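Long-range contacts in aldehyde dehydrogenase (Trypanosoma brucei, PDB 5MYP), which probably oxidises aldehydes to carboxylic acids with NAD+ as the electron acceptor: residues A[33-39]-A[142-146]; A[62-68]-A[309-315]; A[383-387]-A[410-414]. All coordinates share one frame; numbering follows the deposited sequence. Where two conformers were deposited one is given.

Interaction 1 (A[33-39]-A[142-146]); sequences NRDLKKR and LAAGN
Asn33 and Arg39 both offer side-chain N-H groups to carbonyl oxygens at and just past the C-terminal end of helix 132-143, and these hydrogen bonds carry the contact. The amide of Asn33 spends its ND2 group twice: it donates to Leu142 O at 2.9 Å, on a lone pair in the carbonyl plane, and to Asn146 O at 2.8 Å. With CG anti to the backbone N (chi1 -160°), the amide is carried across to the turn. Leu142 O also accepts from Gly145 N, within the Schellman motif that closes the helix. Arg39 adds a third bond, NH1 to Ala143 O at 3.1 Å, the oxygen lying at the edge of the guanidinium.

Van der Waals packing comes from the same groups. Gly145 CA lies 3.3 Å from Arg39 NE, over one face of the guanidinium, while Leu36 CD1 covers the opposite face. Glycine suits this place because its backbone readily takes the positive phi (84°) of the Schellman turn. Asn33 O meets Gly145 CA in a CA-H...O contact. Leu142 CD2 lies 3.9 Å from Asn33 ND2, and its side chain also packs on Val42 and Leu46 of helix 36-52.

Arg39 is steadied from its own side, for NH2 donates to Arg34 O at 2.9 Å. Asn146 instead turns its amide to strand 110-124, where OD1 accepts from the backbone N of Leu118.

The buried guanidinium thus meets neutral carbonyls here, whose negative ends, reinforced by the C-terminal end of the helix dipole, would be expected to stabilise its positive charge.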
loop_
_atom_site.group_PDB
_atom_site.type_symbol
_atom_site.label_atom_id
_atom_site.label_comp_id
_atom_site.label_asym_id
_atom_site.label_seq_id
_atom_site.Cartn_x
_atom_site.Cartn_y
_atom_site.Cartn_z
ATOM N N ASN A 33 10.815 14.343 15.971
ATOM C CA ASN A 33 11.668 13.570 15.059
ATOM C C ASN A 33 11.635 14.109 13.619
ATOM O O ASN A 33 11.855 13.364 12.663
ATOM C CB ASN A 33 11.243 12.095 15.095
ATOM C CG ASN A 33 12.324 11.153 14.586
ATOM O OD1 ASN A 33 13.511 11.383 14.805
ATOM N ND2 ASN A 33 11.913 10.081 13.911
ATOM N N ARG A 34 11.402 15.412 13.470
ATOM C CA ARG A 34 11.263 16.033 12.153
ATOM C C ARG A 34 12.615 16.318 11.508
ATOM O O ARG A 34 12.876 15.864 10.390
ATOM C CB ARG A 34 10.448 17.323 12.271
ATOM C CG ARG A 34 10.161 18.040 10.957
ATOM C CD ARG A 34 9.447 19.347 11.233
ATOM N NE ARG A 34 9.534 20.274 10.111
ATOM C CZ ARG A 34 8.713 20.298 9.063
ATOM N NH1 ARG A 34 7.698 19.439 8.942
ATOM N NH2 ARG A 34 8.910 21.203 8.115
ATOM N N ASP A 35 13.461 17.070 12.209
ATOM C CA ASP A 35 14.768 17.464 11.686
ATOM C C ASP A 35 15.672 16.246 11.515
ATOM O O ASP A 35 15.680 15.346 12.362
ATOM C CB ASP A 35 15.437 18.484 12.614
ATOM C CG ASP A 35 16.592 19.213 11.950
ATOM O OD1 ASP A 35 17.575 18.556 11.544
ATOM O OD2 ASP A 35 16.526 20.457 11.843
ATOM N N LEU A 36 16.422 16.224 10.414
ATOM C CA LEU A 36 17.335 15.110 10.100
ATOM C C LEU A 36 18.385 14.872 11.194
ATOM O O LEU A 36 18.738 13.726 11.468
ATOM C CB LEU A 36 18.025 15.328 8.744
ATOM C CG LEU A 36 17.294 14.804 7.496
ATOM C CD1 LEU A 36 15.788 15.030 7.516
ATOM C CD2 LEU A 36 17.896 15.399 6.232
ATOM N N LYS A 37 18.845 15.954 11.823
ATOM C CA LYS A 37 19.764 15.864 12.963
ATOM C C LYS A 37 19.194 14.988 14.086
ATOM O O LYS A 37 19.902 14.137 14.627
ATOM C CB LYS A 37 20.101 17.259 13.515
ATOM C CG LYS A 37 21.262 17.281 14.514
ATOM C CD LYS A 37 21.094 18.280 15.662
ATOM C CE LYS A 37 20.750 19.690 15.204
ATOM N NZ LYS A 37 21.614 20.183 14.093
ATOM N N LYS A 38 17.922 15.203 14.425
ATOM C CA LYS A 38 17.239 14.404 15.442
ATOM C C LYS A 38 17.093 12.936 15.019
ATOM O O LYS A 38 17.292 12.032 15.829
ATOM C CB LYS A 38 15.859 15.001 15.745
ATOM C CG LYS A 38 15.876 16.458 16.183
ATOM C CD LYS A 38 16.365 16.611 17.615
ATOM C CE LYS A 38 15.807 17.873 18.254
ATOM N NZ LYS A 38 16.042 17.904 19.723
ATOM N N ARG A 39 16.753 12.708 13.749
ATOM C CA ARG A 39 16.575 11.346 13.223
ATOM C C ARG A 39 17.879 10.553 13.249
ATOM O O ARG A 39 17.884 9.391 13.646
ATOM C CB ARG A 39 16.028 11.368 11.794
ATOM C CG ARG A 39 14.650 11.982 11.645
ATOM C CD ARG A 39 14.142 11.824 10.226
ATOM N NE ARG A 39 13.233 12.898 9.820
ATOM C CZ ARG A 39 12.681 13.001 8.612
ATOM N NH1 ARG A 39 12.909 12.083 7.672
ATOM N NH2 ARG A 39 11.880 14.024 8.339
ATOM N N LEU A 142 11.465 5.485 12.092
ATOM C CA LEU A 142 12.146 6.642 12.672
ATOM C C LEU A 142 13.001 7.391 11.643
ATOM O O LEU A 142 13.109 8.620 11.704
ATOM C CB LEU A 142 12.994 6.216 13.872
ATOM C CG LEU A 142 12.205 5.609 15.043
ATOM C CD1 LEU A 142 13.128 4.961 16.057
ATOM C CD2 LEU A 142 11.310 6.650 15.709
ATOM N N ALA A 143 13.583 6.659 10.690
ATOM C CA ALA A 143 14.317 7.274 9.570
ATOM C C ALA A 143 13.429 8.196 8.724
ATOM O O ALA A 143 13.903 9.220 8.211
ATOM C CB ALA A 143 14.946 6.197 8.692
ATOM N N ALA A 144 12.147 7.834 8.609
ATOM C CA ALA A 144 11.149 8.611 7.868
ATOM C C ALA A 144 10.513 9.764 8.663
ATOM O O ALA A 144 9.609 10.423 8.158
ATOM C CB ALA A 144 10.058 7.678 7.342
ATOM N N GLY A 145 10.976 10.011 9.887
ATOM C CA GLY A 145 10.527 11.154 10.682
ATOM C C GLY A 145 9.236 10.940 11.458
ATOM O O GLY A 145 8.597 11.903 11.881
ATOM N N ASN A 146 8.857 9.681 11.653
ATOM C CA ASN A 146 7.690 9.331 12.460
ATOM C C ASN A 146 8.118 9.144 13.907
ATOM O O ASN A 146 9.311 9.026 14.206
ATOM C CB ASN A 146 7.072 8.031 11.949
ATOM C CG ASN A 146 6.675 8.115 10.492
ATOM O OD1 ASN A 146 5.747 8.842 10.125
ATOM N ND2 ASN A 146 7.390 7.381 9.648
#

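Interaction 2 (A[62-68]-A[309-315])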
loop_
_atom_site.group_PDB
_atom_site.type_symbol
_atom_site.label_atom_id
_atom_site.label_comp_id
_atom_site.label_asym_id
_atom_site.label_seq_id
_atom_site.Cartn_x
_atom_site.Cartn_y
_atom_site.Cartn_z
ATOM N N HIS A 62 18.726 -16.527 23.416
ATOM C CA HIS A 62 19.027 -17.917 23.766
ATOM C C HIS A 62 18.035 -18.486 24.792
ATOM O O HIS A 62 17.616 -19.637 24.674
ATOM C CB HIS A 62 20.450 -18.059 24.306
ATOM C CG HIS A 62 20.782 -19.451 24.727
ATOM N ND1 HIS A 62 21.248 -20.396 23.839
ATOM C CD2 HIS A 62 20.661 -20.076 25.920
ATOM C CE1 HIS A 62 21.425 -21.536 24.475
ATOM N NE2 HIS A 62 21.076 -21.372 25.738
ATOM N N ARG A 63 17.678 -17.692 25.798
ATOM C CA ARG A 63 16.697 -18.119 26.794
ATOM C C ARG A 63 15.326 -18.389 26.155
ATOM O O ARG A 63 14.688 -19.395 26.455
ATOM C CB ARG A 63 16.572 -17.075 27.907
ATOM C CG ARG A 63 15.816 -17.543 29.136
ATOM C CD ARG A 63 15.906 -16.491 30.233
ATOM N NE ARG A 63 15.083 -16.821 31.396
ATOM C CZ ARG A 63 14.933 -16.039 32.466
ATOM N NH1 ARG A 63 14.156 -16.440 33.471
ATOM N NH2 ARG A 63 15.550 -14.858 32.544
ATOM N N ASP A 64 14.901 -17.496 25.261
ATOM C CA ASP A 64 13.616 -17.638 24.562
ATOM C C ASP A 64 13.583 -18.756 23.516
ATOM O O ASP A 64 12.639 -19.544 23.493
ATOM C CB ASP A 64 13.222 -16.320 23.868
ATOM C CG ASP A 64 12.868 -15.207 24.847
ATOM O OD1 ASP A 64 12.375 -15.487 25.961
ATOM O OD2 ASP A 64 13.066 -14.030 24.487
ATOM N N ARG A 65 14.610 -18.810 22.664
ATOM C CA ARG A 65 14.620 -19.679 21.473
ATOM C C ARG A 65 15.558 -20.893 21.549
ATOM O O ARG A 65 15.451 -21.794 20.713
ATOM C CB ARG A 65 15.006 -18.852 20.245
ATOM C CG ARG A 65 14.075 -17.683 19.948
ATOM C CD ARG A 65 12.863 -18.103 19.128
ATOM N NE ARG A 65 12.068 -19.128 19.793
ATOM C CZ ARG A 65 12.155 -20.426 19.523
ATOM N NH1 ARG A 65 11.412 -21.285 20.185
ATOM N NH2 ARG A 65 12.991 -20.868 18.598
ATOM N N ARG A 66 16.448 -20.925 22.543
ATOM C CA ARG A 66 17.602 -21.860 22.564
ATOM C C ARG A 66 18.455 -21.761 21.286
ATOM O O ARG A 66 19.041 -22.750 20.824
ATOM C CB ARG A 66 17.173 -23.305 22.845
ATOM C CG ARG A 66 18.289 -24.162 23.445
ATOM C CD ARG A 66 17.786 -25.526 23.867
ATOM N NE ARG A 66 17.310 -26.299 22.720
ATOM C CZ ARG A 66 16.373 -27.249 22.750
ATOM N NH1 ARG A 66 15.756 -27.586 23.880
ATOM N NH2 ARG A 66 16.044 -27.867 21.619
ATOM N N ARG A 67 18.514 -20.552 20.730
ATOM C CA ARG A 67 19.269 -20.275 19.523
ATOM C C ARG A 67 20.694 -19.914 19.941
ATOM O O ARG A 67 20.889 -19.143 20.888
ATOM C CB ARG A 67 18.588 -19.135 18.761
ATOM C CG ARG A 67 19.220 -18.789 17.428
ATOM C CD ARG A 67 18.183 -18.583 16.327
ATOM N NE ARG A 67 17.010 -17.790 16.700
ATOM C CZ ARG A 67 17.006 -16.472 16.862
ATOM N NH1 ARG A 67 18.126 -15.780 16.731
ATOM N NH2 ARG A 67 15.880 -15.848 17.177
ATOM N N HIS A 68 21.680 -20.488 19.251
ATOM C CA HIS A 68 23.099 -20.249 19.561
ATOM C C HIS A 68 23.476 -18.797 19.254
ATOM O O HIS A 68 22.951 -18.206 18.307
ATOM C CB HIS A 68 23.988 -21.206 18.753
ATOM C CG HIS A 68 25.402 -21.290 19.242
ATOM N ND1 HIS A 68 26.368 -20.367 18.902
ATOM C CD2 HIS A 68 26.020 -22.208 20.022
ATOM C CE1 HIS A 68 27.514 -20.700 19.468
ATOM N NE2 HIS A 68 27.332 -21.815 20.150
ATOM N N GLU A 309 19.031 -29.205 26.478
ATOM C CA GLU A 309 18.869 -27.772 26.779
ATOM C C GLU A 309 20.181 -26.990 26.660
ATOM O O GLU A 309 20.150 -25.778 26.426
ATOM C CB GLU A 309 18.215 -27.550 28.153
ATOM C CG GLU A 309 16.767 -28.055 28.250
ATOM C CD GLU A 309 15.727 -27.181 27.554
ATOM O OE1 GLU A 309 16.086 -26.291 26.760
ATOM O OE2 GLU A 309 14.523 -27.390 27.805
ATOM N N GLU A 310 21.320 -27.683 26.801
ATOM C CA GLU A 310 22.653 -27.102 26.549
ATOM C C GLU A 310 23.126 -27.207 25.085
ATOM O O GLU A 310 24.218 -26.736 24.761
ATOM C CB GLU A 310 23.700 -27.758 27.466
ATOM C CG GLU A 310 23.545 -27.409 28.941
ATOM C CD GLU A 310 24.465 -28.220 29.851
ATOM O OE1 GLU A 310 25.322 -28.985 29.348
ATOM O OE2 GLU A 310 24.326 -28.095 31.084
ATOM N N SER A 311 22.306 -27.781 24.202
ATOM C CA SER A 311 22.696 -28.010 22.807
ATOM C C SER A 311 22.675 -26.727 21.971
ATOM O O SER A 311 22.183 -25.680 22.410
ATOM C CB SER A 311 21.783 -29.059 22.163
ATOM O OG SER A 311 20.503 -28.529 21.860
ATOM N N ASP A 312 23.202 -26.838 20.754
ATOM C CA ASP A 312 23.239 -25.730 19.793
ATOM C C ASP A 312 22.004 -25.677 18.881
ATOM O O ASP A 312 21.971 -24.878 17.938
ATOM C CB ASP A 312 24.490 -25.847 18.914
ATOM C CG ASP A 312 25.786 -25.813 19.713
ATOM O OD1 ASP A 312 25.761 -25.499 20.921
ATOM O OD2 ASP A 312 26.843 -26.105 19.117
ATOM N N TYR A 313 21.001 -26.517 19.156
ATOM C CA TYR A 313 19.838 -26.668 18.287
ATOM C C TYR A 313 18.600 -26.020 18.926
ATOM O O TYR A 313 18.266 -26.342 20.068
ATOM C CB TYR A 313 19.582 -28.146 18.012
ATOM C CG TYR A 313 18.473 -28.375 17.015
ATOM C CD1 TYR A 313 18.648 -28.077 15.667
ATOM C CD2 TYR A 313 17.244 -28.874 17.421
ATOM C CE1 TYR A 313 17.633 -28.296 14.746
ATOM C CE2 TYR A 313 16.222 -29.091 16.515
ATOM C CZ TYR A 313 16.418 -28.796 15.178
ATOM O OH TYR A 313 15.405 -29.006 14.276
ATOM N N PRO A 314 17.915 -25.111 18.195
ATOM C CA PRO A 314 16.791 -24.379 18.799
ATOM C C PRO A 314 15.568 -25.217 19.162
ATOM O O PRO A 314 15.388 -26.331 18.668
ATOM C CB PRO A 314 16.426 -23.340 17.730
ATOM C CG PRO A 314 17.661 -23.191 16.924
ATOM C CD PRO A 314 18.252 -24.560 16.872
ATOM N N ARG A 315 14.744 -24.637 20.023
ATOM C CA ARG A 315 13.580 -25.283 20.595
ATOM C C ARG A 315 12.330 -24.915 19.788
ATOM O O ARG A 315 12.264 -23.830 19.195
ATOM C CB ARG A 315 13.456 -24.845 22.070
ATOM C CG ARG A 315 12.781 -23.510 22.365
ATOM C CD ARG A 315 12.176 -23.511 23.761
ATOM N NE ARG A 315 13.151 -23.913 24.772
ATOM C CZ ARG A 315 14.086 -23.123 25.312
ATOM N NH1 ARG A 315 14.258 -21.859 24.917
ATOM N NH2 ARG A 315 14.915 -23.622 26.222
HETATM O O HOH W 1 17.224 -21.631 26.413
HETATM O O HOH W 2 21.705 -23.058 21.497
HETATM O O HOH W 3 21.122 -22.317 17.252
#
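A salt-bridge network of Arg66, Glu309 and Arg315 joins the end of helix 54-65 to the loop after helix 304-309. Glu309 OE1 takes both charges from opposite sides of its carboxylate plane: Arg66 NH1 at 3.2 Å from well above it, Arg315 NH2 at 3.0 Å on the syn side, only 26° out of it. This shared anion probably offsets the proximity of the two arginines. Arg66 also grips Tyr313 O side-on, NE at 2.8 Å and NH2 at 3.1 Å, with Arg315 CB over the centre of the Arg66 guanidinium. A bend at chi3 (64°) turns that group to the loop carbonyl.

Arg66, with positive phi, is where the chain leaves helix 54-65, and the last turn leaves carbonyls for the loop to use. Arg65 O accepts Arg315 N at 3.0 Å, nearly straight at 175°, and Arg315 NH1 makes weak bonds to Arg63 O and Asp64 O. The long, multi-donor arginine suits this role. Arg65 replies end-on: NH1 (2.9 Å) and NH2 (3.1 Å) both hold Arg315 O, which also accepts from Gln257.

At the rim, His68 CD2 meets Asp312 OD1 edge-on, a water bridges His68 N and Asp312 O, and Tyr477 of the second subunit stacks on the histidine ring.

Interaction 3 (A[383-387]-A[410-414]); sequences LKIIN and SRTSS
Leu383 CD2 presses on Arg411 CB at 3.6 Å and on Thr412 CG2 at 3.8 Å, forming the tightly packed, apolar part of this contact. Ile386 CG2 joins from the next turn of helix 379-387, 4.0 Å from the same threonine methyl. CG2 of Thr412 lies anti to the carbonyl carbon, while OG1 (chi1 58°) bonds back to Val408 O and also accepts from Arg457 of the second subunit. A threonine thus serves both needs, a methyl for the neighbouring helix and a hydroxyl for the end of its own helix, 402-411. Ile386 also packs on Pro229 and Val231 of strand 229-232.

Helix 379-387 leads into strand 395-398; strands 395-398 and 417-419 are parallel neighbours joined by helix 402-411, a beta-alpha-beta crossover.

The looser side is polar and more exposed. Asn387 ND2 donates to Arg411 O at 3.0 Å, nearly along the C=O axis (C=O...donor angle 170°). Its OD1 accepts from a water at 2.7 Å, and that water takes the N-H of Ser413, so one small amide reaches the chain both directly and through solvent. Only the base of Arg411 packs on Leu383; the guanidinium leads away to a salt bridge with Asp31 of the second subunit.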
loop_
_atom_site.group_PDB
_atom_site.type_symbol
_atom_site.label_atom_id
_atom_site.label_comp_id
_atom_site.label_asym_id
_atom_site.label_seq_id
_atom_site.Cartn_x
_atom_site.Cartn_y
_atom_site.Cartn_z
ATOM N N LEU A 383 3.713 -26.623 -11.306
ATOM C CA LEU A 383 2.737 -25.536 -11.247
ATOM C C LEU A 383 1.437 -25.943 -10.545
ATOM O O LEU A 383 0.855 -25.130 -9.836
ATOM C CB LEU A 383 2.454 -24.971 -12.648
ATOM C CG LEU A 383 3.655 -24.379 -13.407
ATOM C CD1 LEU A 383 3.226 -23.827 -14.761
ATOM C CD2 LEU A 383 4.375 -23.306 -12.603
ATOM N N LYS A 384 0.999 -27.187 -10.736
ATOM C CA LYS A 384 -0.186 -27.714 -10.050
ATOM C C LYS A 384 -0.016 -27.744 -8.530
ATOM O O LYS A 384 -0.955 -27.439 -7.794
ATOM C CB LYS A 384 -0.518 -29.118 -10.557
ATOM C CG LYS A 384 -1.703 -29.776 -9.868
ATOM C CD LYS A 384 -2.385 -30.775 -10.793
ATOM C CE LYS A 384 -3.081 -31.879 -10.011
ATOM N NZ LYS A 384 -3.935 -31.342 -8.917
ATOM N N ILE A 385 1.180 -28.111 -8.073
ATOM C CA ILE A 385 1.501 -28.134 -6.639
ATOM C C ILE A 385 1.555 -26.706 -6.080
ATOM O O ILE A 385 0.894 -26.407 -5.087
ATOM C CB ILE A 385 2.836 -28.877 -6.371
ATOM C CG1 ILE A 385 2.690 -30.371 -6.708
ATOM C CG2 ILE A 385 3.296 -28.709 -4.920
ATOM C CD1 ILE A 385 4.004 -31.067 -6.997
ATOM N N ILE A 386 2.323 -25.838 -6.735
ATOM C CA ILE A 386 2.587 -24.485 -6.221
ATOM C C ILE A 386 1.387 -23.536 -6.399
ATOM O O ILE A 386 1.008 -22.840 -5.452
ATOM C CB ILE A 386 3.873 -23.883 -6.847
ATOM C CG1 ILE A 386 5.089 -24.743 -6.463
ATOM C CG2 ILE A 386 4.077 -22.433 -6.402
ATOM C CD1 ILE A 386 6.379 -24.372 -7.169
ATOM N N ASN A 387 0.797 -23.513 -7.594
ATOM C CA ASN A 387 -0.290 -22.564 -7.905
ATOM C C ASN A 387 -1.655 -22.935 -7.309
ATOM O O ASN A 387 -2.553 -22.098 -7.295
ATOM C CB ASN A 387 -0.417 -22.332 -9.419
ATOM C CG ASN A 387 0.848 -21.749 -10.031
ATOM O OD1 ASN A 387 1.753 -21.309 -9.324
ATOM N ND2 ASN A 387 0.911 -21.739 -11.352
ATOM N N SER A 410 8.164 -17.060 -14.209
ATOM C CA SER A 410 7.095 -16.407 -14.954
ATOM C C SER A 410 5.704 -17.015 -14.709
ATOM O O SER A 410 4.701 -16.343 -14.947
ATOM C CB SER A 410 7.434 -16.400 -16.452
ATOM O OG SER A 410 7.422 -17.706 -16.986
ATOM N N ARG A 411 5.643 -18.259 -14.231
ATOM C CA ARG A 411 4.369 -18.968 -14.016
ATOM C C ARG A 411 3.974 -19.148 -12.540
ATOM O O ARG A 411 2.976 -19.816 -12.250
ATOM C CB ARG A 411 4.428 -20.337 -14.708
ATOM C CG ARG A 411 4.592 -20.279 -16.218
ATOM C CD ARG A 411 3.301 -19.891 -16.911
ATOM N NE ARG A 411 3.485 -19.679 -18.349
ATOM C CZ ARG A 411 2.507 -19.387 -19.211
ATOM N NH1 ARG A 411 1.245 -19.267 -18.802
ATOM N NH2 ARG A 411 2.793 -19.213 -20.499
ATOM N N THR A 412 4.740 -18.558 -11.619
ATOM C CA THR A 412 4.424 -18.582 -10.185
ATOM C C THR A 412 4.410 -17.174 -9.602
ATOM O O THR A 412 4.977 -16.245 -10.184
ATOM C CB THR A 412 5.453 -19.411 -9.396
ATOM O OG1 THR A 412 6.768 -18.868 -9.588
ATOM C CG2 THR A 412 5.428 -20.870 -9.834
ATOM N N SER A 413 3.766 -17.035 -8.445
ATOM C CA SER A 413 3.769 -15.788 -7.683
ATOM C C SER A 413 4.218 -16.049 -6.247
ATOM O O SER A 413 3.766 -16.997 -5.605
ATOM C CB SER A 413 2.390 -15.141 -7.700
ATOM O OG SER A 413 2.403 -13.935 -6.963
ATOM N N SER A 414 5.118 -15.201 -5.759
ATOM C CA SER A 414 5.664 -15.321 -4.413
ATOM C C SER A 414 6.209 -13.972 -3.983
ATOM O O SER A 414 6.395 -13.096 -4.817
ATOM C CB SER A 414 6.778 -16.364 -4.377
ATOM O OG SER A 414 7.801 -16.042 -5.309
HETATM O O HOH W 4 1.911 -19.249 -7.644
#

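The three contacts are well separated: centre to centre, interactions 1 and 2 lie about 37 Å apart, 1 and 3 about 41 Å, and 2 and 3 about 35 Å, and none touches another. Interactions 1 and 2 alternate along the chain and use consecutive helices, 36-52 and 54-65, whereas interaction 3 follows both. Interaction 2 comes closest of the three to the predicted active site, though Arg65 is still about 12 Å from Cys259, side chain to side chain, and not in contact; the others lie away from the predicted active-site residues. Interactions 1 and 3, on opposite sides of the chain's centre, are connected through the dimer: Arg34 bonds to Ser410 O of the second subunit.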